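Long-range contacts in peptidyl tryptophan dihydroxylase (Pseudomonas putida, PDB 7CTQ), which probably hydroxylates a peptidyl tryptophan twice with the help of FAD, a step essential for making the tryptophylquinone cofactor: residues V253-I258 against L301-H306; L349-D354 against T379-L384; E373-V378 against E393-V398. One frame throughout, in Å; residues are numbered along the deposited sequence.

Interaction 1. Residues V253-I258 against L301-H306; sequences VGQDWI and LARQFH
Val253 leans on the outside of helix 299-327 at Arg303. Its CG1, set between the backbone N and the carbonyl carbon (chi1 56°), comes within 3.4 Å of Arg303 O, while CG2 rests against CG of the same arginine. A branched, compact valine fits here because both methyls find helix surface. Its carbonyl O takes a hydrogen from a water that weakly accepts from Arg303 NH1. Gly254 follows, with its N over the centre of the Trp257 indole and bonded to Trp257 O at 2.8 Å; a side chain at this point would run into Trp257 NE1, which probably accounts for the glycine. Its CA also lies over one face of the Arg303 guanidinium, toward the rim. Gln255 crosses Arg303 at about a right angle, but the modelled approach of its amide is too short to be trusted. Ile258 finishes the segment: CG1 is anti to the backbone N (chi1 -164°), and the extended chi2 then carries CD1 over the centre of the His306 ring, a CH-pi contact 3.6 Å from the centroid. NE2 of that ring is hydrogen-bonded to Arg259 O, which helps fix the turn of the imidazole while its face lies against Ile258. An alanine at His306 would probably leave the Arg259 carbonyl without its mate and open a gap beside Ile258 CD1. Val253 also touches helix 285-294, and the backbone of Ile258 bonds to Leu138 and Glu140, so strand 257-259, at the border of the nucleotide-binding sheet, pairs with strand 137-140 on one edge, while the Ile258 side chain packs against helices 285-294 and 299-327.

Interaction 2. Residues L349-D354 against T379-L384; sequences LHVAAD and TADQPL
Val351 meets Ala380 through CG1, which chi1 of 73° places between its own backbone N and carbonyl carbon; Asp381, with CG anti to the backbone N (chi1 -179°), has its carboxylate beside the ring of His350. The valine methyl is pressed onto the Ala380-Asp381 backbone, 3.2 Å from Ala380 O and 3.4 Å from Asp381 CA, and it also touches Ala380 CB. Alanine suits this place, because CB of Ala380 faces both that methyl and the carbonyl of Ala352, whose O is 3.4 Å from it. Farther along, His350 and Asp381 cross at about a right angle, the ring and carboxylate planes 38° apart. The approach is oblique, through a carbon of the ring: His350 CD2 stands 3.2 Å from Asp381 OD1, and NE2 is farther from that oxygen. A crystal neighbour also touches this histidine, so its pose may be partly set by the lattice. At the other end a water joins the two chains, accepting from Ala380 N at 2.6 Å and donating to Asp354 O at 2.9 Å. The side chain of Asp354 turns to Ser356 instead, through OD1. The turn that offers Ala380 and Asp381 is held from within: Thr379 OG1 accepts from Gln382 N in an ST motif, and Thr379 N bonds back to Gln382 O. Threonine suits the place because its hydroxyl reaches the amide three residues on. Two irregular surface segments are thus joined by methyl packing, one water and a carboxylate near an imidazole, and the negative charge of Asp381 would probably favour a protonated His350.

Interaction 3. Residues E373-V378 against E393-V398; sequences EAEVVV and ELAPAV
Val377 CG2 lies over one face of the flat peptide group that joins Leu394 to Ala395, 3.7 Å from Leu394 C and 3.6 Å from Ala395 N. The other flat group, the Glu375 carboxylate, brings OE2 within 4.0 Å of Ala395 CB, but its strong partner is Arg399, one turn further along the helix, in a salt bridge. The same CG2 of Val377 touches Leu394 CB and meets Val398 CG2 tip to tip, again at 3.7 Å. With CG1 anti to the backbone N (chi1 179°), CG2 lies anti to the carbonyl carbon and points at the helix, and CG1 reaches Val398 CG2 less closely. Ala395 sits closest to the strand, its CB against CB and O of Glu375; a larger side chain would probably have little room here. Two waters bridge the segments: one accepts from Ala395 N at 2.7 Å and donates to Glu375 O at 2.8 Å; the second donates to the same carbonyl and weakly to Glu393 OE1, which is also bonded to Trp387. Trp425 of helix 416-428 touches Val377 and Leu394. The pattern is that of a beta hairpin, strands 359-367 and 370-378, with the first turn of helix 395-402 packed against strand 370-378 through mostly apolar side chains, of which Ala395 is the smallest.

Interaction 1 closes before the others begin; interactions 2 and 3 then alternate along the chain, since strand 370-378 runs straight into the turn at 379-384. Their centres lie about 16 Å apart, and Val378 touches Pro383 where the two meet. The centre of interaction 1 is about 23 Å from that of interaction 3 and about 25 Å from that of interaction 2. Helix 299-327 ties the set together: it carries the second segment of interaction 1, Leu301 packs on Glu373 of interaction 3, and Gln312 touches Pro383 of interaction 2, so helix 299-327 probably provides much of the link between the hairpin 359-378 and the FAD-binding part.

Interaction 1. Residues V253-I258 against L301-H306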
# COMPACT_ATOMS: atom_id res chain seq x y z
N VAL A 253 4.85 0.09 14.86
CA VAL A 253 6.29 0.19 15.11
C VAL A 253 6.53 0.12 16.62
O VAL A 253 5.76 0.65 17.42
CB VAL A 253 6.87 1.48 14.49
CG1 VAL A 253 6.13 2.72 14.99
CG2 VAL A 253 8.37 1.59 14.74
N GLY A 254 7.63 -0.55 16.99
CA GLY A 254 8.05 -0.70 18.37
C GLY A 254 9.50 -0.30 18.57
O GLY A 254 10.12 0.28 17.68
N GLN A 255 10.06 -0.61 19.75
CA GLN A 255 11.47 -0.33 20.00
C GLN A 255 12.37 -1.15 19.09
O GLN A 255 13.47 -0.70 18.74
CB GLN A 255 11.80 -0.62 21.46
CG GLN A 255 11.02 0.22 22.44
CD GLN A 255 11.26 1.70 22.22
OE1 GLN A 255 10.35 2.44 21.82
NE2 GLN A 255 12.49 2.15 22.48
N ASP A 256 11.93 -2.33 18.69
CA ASP A 256 12.77 -3.23 17.91
C ASP A 256 11.95 -3.96 16.86
O ASP A 256 12.27 -5.09 16.49
CB ASP A 256 13.48 -4.25 18.81
CG ASP A 256 12.52 -5.05 19.70
OD1 ASP A 256 11.30 -5.09 19.42
OD2 ASP A 256 12.99 -5.66 20.68
N TRP A 257 10.89 -3.33 16.36
CA TRP A 257 10.11 -3.95 15.30
C TRP A 257 9.37 -2.88 14.52
O TRP A 257 9.20 -1.74 14.97
CB TRP A 257 9.13 -5.00 15.84
CG TRP A 257 8.06 -4.47 16.74
CD1 TRP A 257 8.12 -4.33 18.10
CD2 TRP A 257 6.74 -4.03 16.35
NE1 TRP A 257 6.93 -3.83 18.58
CE2 TRP A 257 6.07 -3.63 17.53
CE3 TRP A 257 6.08 -3.93 15.13
CZ2 TRP A 257 4.77 -3.14 17.51
CZ3 TRP A 257 4.78 -3.43 15.12
CH2 TRP A 257 4.15 -3.04 16.30
N ILE A 258 8.92 -3.27 13.34
CA ILE A 258 8.17 -2.36 12.48
C ILE A 258 7.28 -3.21 11.59
O ILE A 258 7.65 -4.31 11.19
CB ILE A 258 9.11 -1.44 11.68
CG1 ILE A 258 8.35 -0.24 11.11
CG2 ILE A 258 9.86 -2.19 10.54
CD1 ILE A 258 9.25 0.72 10.39
N LEU A 301 10.60 9.55 18.55
CA LEU A 301 10.45 10.31 17.31
C LEU A 301 10.32 9.39 16.12
O LEU A 301 9.46 9.59 15.26
CB LEU A 301 11.65 11.24 17.11
CG LEU A 301 11.83 12.39 18.10
CD1 LEU A 301 13.19 13.05 17.89
CD2 LEU A 301 10.69 13.40 17.96
N ALA A 302 11.17 8.36 16.05
CA ALA A 302 11.11 7.44 14.93
C ALA A 302 9.78 6.72 14.88
O ALA A 302 9.21 6.51 13.80
CB ALA A 302 12.28 6.44 15.00
N ARG A 303 9.25 6.34 16.05
CA ARG A 303 7.97 5.64 16.05
C ARG A 303 6.85 6.56 15.59
O ARG A 303 6.00 6.16 14.79
CB ARG A 303 7.65 5.08 17.44
CG ARG A 303 8.56 3.90 17.87
CD ARG A 303 8.53 3.66 19.40
NE ARG A 303 7.33 2.94 19.78
CZ ARG A 303 7.14 2.35 20.97
NH1 ARG A 303 5.99 1.72 21.20
NH2 ARG A 303 8.08 2.41 21.90
N GLN A 304 6.86 7.81 16.07
CA GLN A 304 5.84 8.76 15.65
C GLN A 304 5.94 9.04 14.16
O GLN A 304 4.92 9.13 13.46
CB GLN A 304 5.98 10.06 16.45
CG GLN A 304 4.93 11.10 16.07
CD GLN A 304 5.11 12.43 16.79
OE1 GLN A 304 5.72 12.48 17.85
NE2 GLN A 304 4.59 13.51 16.20
N PHE A 305 7.16 9.13 13.63
CA PHE A 305 7.32 9.38 12.21
C PHE A 305 6.64 8.29 11.38
O PHE A 305 5.91 8.57 10.42
CB PHE A 305 8.81 9.50 11.85
CG PHE A 305 9.04 9.89 10.43
CD1 PHE A 305 9.12 8.93 9.43
CD2 PHE A 305 9.14 11.23 10.08
CE1 PHE A 305 9.29 9.29 8.10
CE2 PHE A 305 9.33 11.61 8.75
CZ PHE A 305 9.39 10.63 7.75
N HIS A 306 6.86 7.02 11.75
CA HIS A 306 6.29 5.93 10.96
C HIS A 306 4.77 5.85 11.12
O HIS A 306 4.05 5.70 10.12
CB HIS A 306 6.93 4.60 11.35
CG HIS A 306 6.58 3.48 10.42
ND1 HIS A 306 6.91 3.50 9.07
CD2 HIS A 306 5.94 2.31 10.63
CE1 HIS A 306 6.46 2.39 8.50
NE2 HIS A 306 5.88 1.65 9.42
O HOH W 1 3.77 -0.28 19.61

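Interaction 2. Residues L349-D354 against T379-L384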
# COMPACT_ATOMS: atom_id res chain seq x y z
N LEU A 349 -9.28 15.56 -1.77
CA LEU A 349 -7.89 15.09 -1.74
C LEU A 349 -6.90 16.22 -1.50
O LEU A 349 -5.86 16.02 -0.85
CB LEU A 349 -7.54 14.35 -3.04
CG LEU A 349 -7.60 12.82 -3.04
CD1 LEU A 349 -6.74 12.21 -1.94
CD2 LEU A 349 -9.03 12.35 -2.93
N HIS A 350 -7.17 17.42 -2.03
CA HIS A 350 -6.38 18.60 -1.71
C HIS A 350 -7.23 19.52 -0.84
O HIS A 350 -8.22 20.09 -1.32
CB HIS A 350 -5.90 19.31 -2.97
CG HIS A 350 -4.77 20.28 -2.73
ND1 HIS A 350 -4.02 20.82 -3.74
CD2 HIS A 350 -4.28 20.80 -1.58
CE1 HIS A 350 -3.11 21.63 -3.23
NE2 HIS A 350 -3.25 21.64 -1.92
N VAL A 351 -6.87 19.65 0.43
CA VAL A 351 -7.67 20.43 1.36
C VAL A 351 -7.47 21.93 1.10
O VAL A 351 -6.44 22.36 0.57
CB VAL A 351 -7.30 20.07 2.82
CG1 VAL A 351 -5.98 20.64 3.15
CG2 VAL A 351 -8.32 20.60 3.81
N ALA A 352 -8.48 22.72 1.47
CA ALA A 352 -8.41 24.16 1.33
C ALA A 352 -7.44 24.78 2.34
O ALA A 352 -7.33 24.31 3.48
CB ALA A 352 -9.80 24.77 1.51
N ALA A 353 -6.74 25.83 1.92
CA ALA A 353 -5.84 26.55 2.81
C ALA A 353 -6.60 27.27 3.92
O ALA A 353 -7.76 27.65 3.77
CB ALA A 353 -5.01 27.58 2.02
N ASP A 354 -5.92 27.46 5.05
CA ASP A 354 -6.44 28.26 6.15
C ASP A 354 -5.23 28.83 6.87
O ASP A 354 -4.72 28.24 7.83
CB ASP A 354 -7.32 27.44 7.10
CG ASP A 354 -7.95 28.29 8.21
OD1 ASP A 354 -7.64 29.50 8.30
OD2 ASP A 354 -8.75 27.73 8.98
N THR A 379 0.26 22.91 8.46
CA THR A 379 -0.78 23.56 7.68
C THR A 379 -1.94 22.60 7.45
O THR A 379 -1.84 21.39 7.69
CB THR A 379 -0.25 24.04 6.32
OG1 THR A 379 -0.11 22.90 5.45
CG2 THR A 379 1.08 24.78 6.45
N ALA A 380 -3.05 23.15 6.94
CA ALA A 380 -4.19 22.33 6.57
C ALA A 380 -3.80 21.23 5.59
O ALA A 380 -4.21 20.07 5.74
CB ALA A 380 -5.30 23.22 5.99
N ASP A 381 -2.99 21.57 4.58
CA ASP A 381 -2.63 20.60 3.55
C ASP A 381 -1.51 19.67 3.99
O ASP A 381 -1.38 18.58 3.42
CB ASP A 381 -2.22 21.32 2.26
CG ASP A 381 -1.86 20.37 1.13
OD1 ASP A 381 -2.67 19.46 0.85
OD2 ASP A 381 -0.76 20.51 0.55
N GLN A 382 -0.71 20.07 4.98
CA GLN A 382 0.38 19.25 5.50
C GLN A 382 0.22 19.10 7.01
O GLN A 382 0.88 19.80 7.79
CB GLN A 382 1.74 19.87 5.14
CG GLN A 382 1.78 20.53 3.77
CD GLN A 382 2.34 19.60 2.71
OE1 GLN A 382 2.87 18.53 3.02
NE2 GLN A 382 2.21 19.99 1.44
N PRO A 383 -0.65 18.19 7.46
CA PRO A 383 -0.81 17.97 8.91
C PRO A 383 0.48 17.54 9.60
O PRO A 383 0.60 17.68 10.82
CB PRO A 383 -1.87 16.86 8.99
CG PRO A 383 -2.34 16.61 7.61
CD PRO A 383 -1.34 17.17 6.66
N LEU A 384 1.45 17.00 8.86
CA LEU A 384 2.68 16.50 9.44
C LEU A 384 3.80 17.53 9.37
O LEU A 384 4.89 17.30 9.91
CB LEU A 384 3.10 15.19 8.75
CG LEU A 384 2.08 14.04 8.88
CD1 LEU A 384 2.68 12.67 8.53
CD2 LEU A 384 1.45 13.97 10.27
O HOH W 2 -3.49 25.58 7.74

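Interaction 3. Residues E373-V378 against E393-V398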
# COMPACT_ATOMS: atom_id res chain seq x y z
N GLU A 373 14.18 15.90 15.02
CA GLU A 373 13.06 16.73 15.38
C GLU A 373 13.44 18.16 15.01
O GLU A 373 14.60 18.55 15.17
CB GLU A 373 12.77 16.60 16.88
CG GLU A 373 11.41 17.06 17.31
CD GLU A 373 11.29 17.14 18.82
OE1 GLU A 373 12.31 17.45 19.48
OE2 GLU A 373 10.18 16.90 19.35
N ALA A 374 12.49 18.92 14.48
CA ALA A 374 12.77 20.30 14.13
C ALA A 374 11.47 21.07 14.16
O ALA A 374 10.39 20.50 14.09
CB ALA A 374 13.43 20.42 12.74
N GLU A 375 11.60 22.39 14.31
CA GLU A 375 10.45 23.27 14.14
C GLU A 375 10.03 23.22 12.68
O GLU A 375 10.84 23.49 11.78
CB GLU A 375 10.79 24.70 14.57
CG GLU A 375 10.88 24.87 16.08
CD GLU A 375 10.56 26.29 16.54
OE1 GLU A 375 10.40 26.49 17.76
OE2 GLU A 375 10.47 27.20 15.67
N VAL A 376 8.79 22.83 12.43
CA VAL A 376 8.24 22.78 11.08
C VAL A 376 6.98 23.61 11.09
O VAL A 376 6.51 24.05 12.14
CB VAL A 376 7.95 21.34 10.61
CG1 VAL A 376 9.22 20.48 10.70
CG2 VAL A 376 6.85 20.74 11.46
N VAL A 377 6.42 23.84 9.91
CA VAL A 377 5.20 24.62 9.78
C VAL A 377 4.06 23.67 9.45
O VAL A 377 4.09 22.99 8.41
CB VAL A 377 5.34 25.72 8.71
CG1 VAL A 377 4.02 26.48 8.60
CG2 VAL A 377 6.51 26.64 9.08
N VAL A 378 3.07 23.58 10.35
CA VAL A 378 1.93 22.68 10.20
C VAL A 378 0.80 23.46 9.54
O VAL A 378 0.45 24.56 9.99
CB VAL A 378 1.48 22.11 11.56
CG1 VAL A 378 0.16 21.32 11.43
CG2 VAL A 378 2.59 21.23 12.15
N GLU A 393 14.58 26.78 5.70
CA GLU A 393 13.64 26.43 6.75
C GLU A 393 12.53 27.47 6.83
O GLU A 393 12.78 28.67 6.79
CB GLU A 393 14.35 26.33 8.10
CG GLU A 393 15.54 25.40 8.13
CD GLU A 393 16.02 25.13 9.54
OE1 GLU A 393 15.81 24.00 10.02
OE2 GLU A 393 16.59 26.05 10.18
N LEU A 394 11.29 26.99 6.97
CA LEU A 394 10.12 27.87 6.96
C LEU A 394 9.69 28.35 8.33
O LEU A 394 9.09 29.43 8.44
CB LEU A 394 8.95 27.15 6.30
CG LEU A 394 9.18 26.67 4.88
CD1 LEU A 394 7.99 25.82 4.45
CD2 LEU A 394 9.37 27.85 3.94
N ALA A 395 9.94 27.58 9.39
CA ALA A 395 9.47 28.00 10.71
C ALA A 395 9.98 29.37 11.14
O ALA A 395 9.18 30.14 11.71
CB ALA A 395 9.83 26.94 11.76
N PRO A 396 11.24 29.75 10.91
CA PRO A 396 11.65 31.12 11.30
C PRO A 396 10.86 32.20 10.58
O PRO A 396 10.39 33.16 11.21
CB PRO A 396 13.14 31.15 10.94
CG PRO A 396 13.57 29.72 10.94
CD PRO A 396 12.39 28.97 10.41
N ALA A 397 10.71 32.06 9.26
CA ALA A 397 9.91 33.02 8.51
C ALA A 397 8.48 33.10 9.05
O ALA A 397 7.95 34.19 9.26
CB ALA A 397 9.91 32.64 7.03
N VAL A 398 7.84 31.95 9.29
CA VAL A 398 6.44 31.96 9.71
C VAL A 398 6.31 32.51 11.12
O VAL A 398 5.35 33.22 11.44
CB VAL A 398 5.83 30.55 9.58
CG1 VAL A 398 4.45 30.52 10.22
CG2 VAL A 398 5.76 30.12 8.12
O HOH W 3 10.54 24.93 9.42
O HOH W 4 13.41 24.76 11.83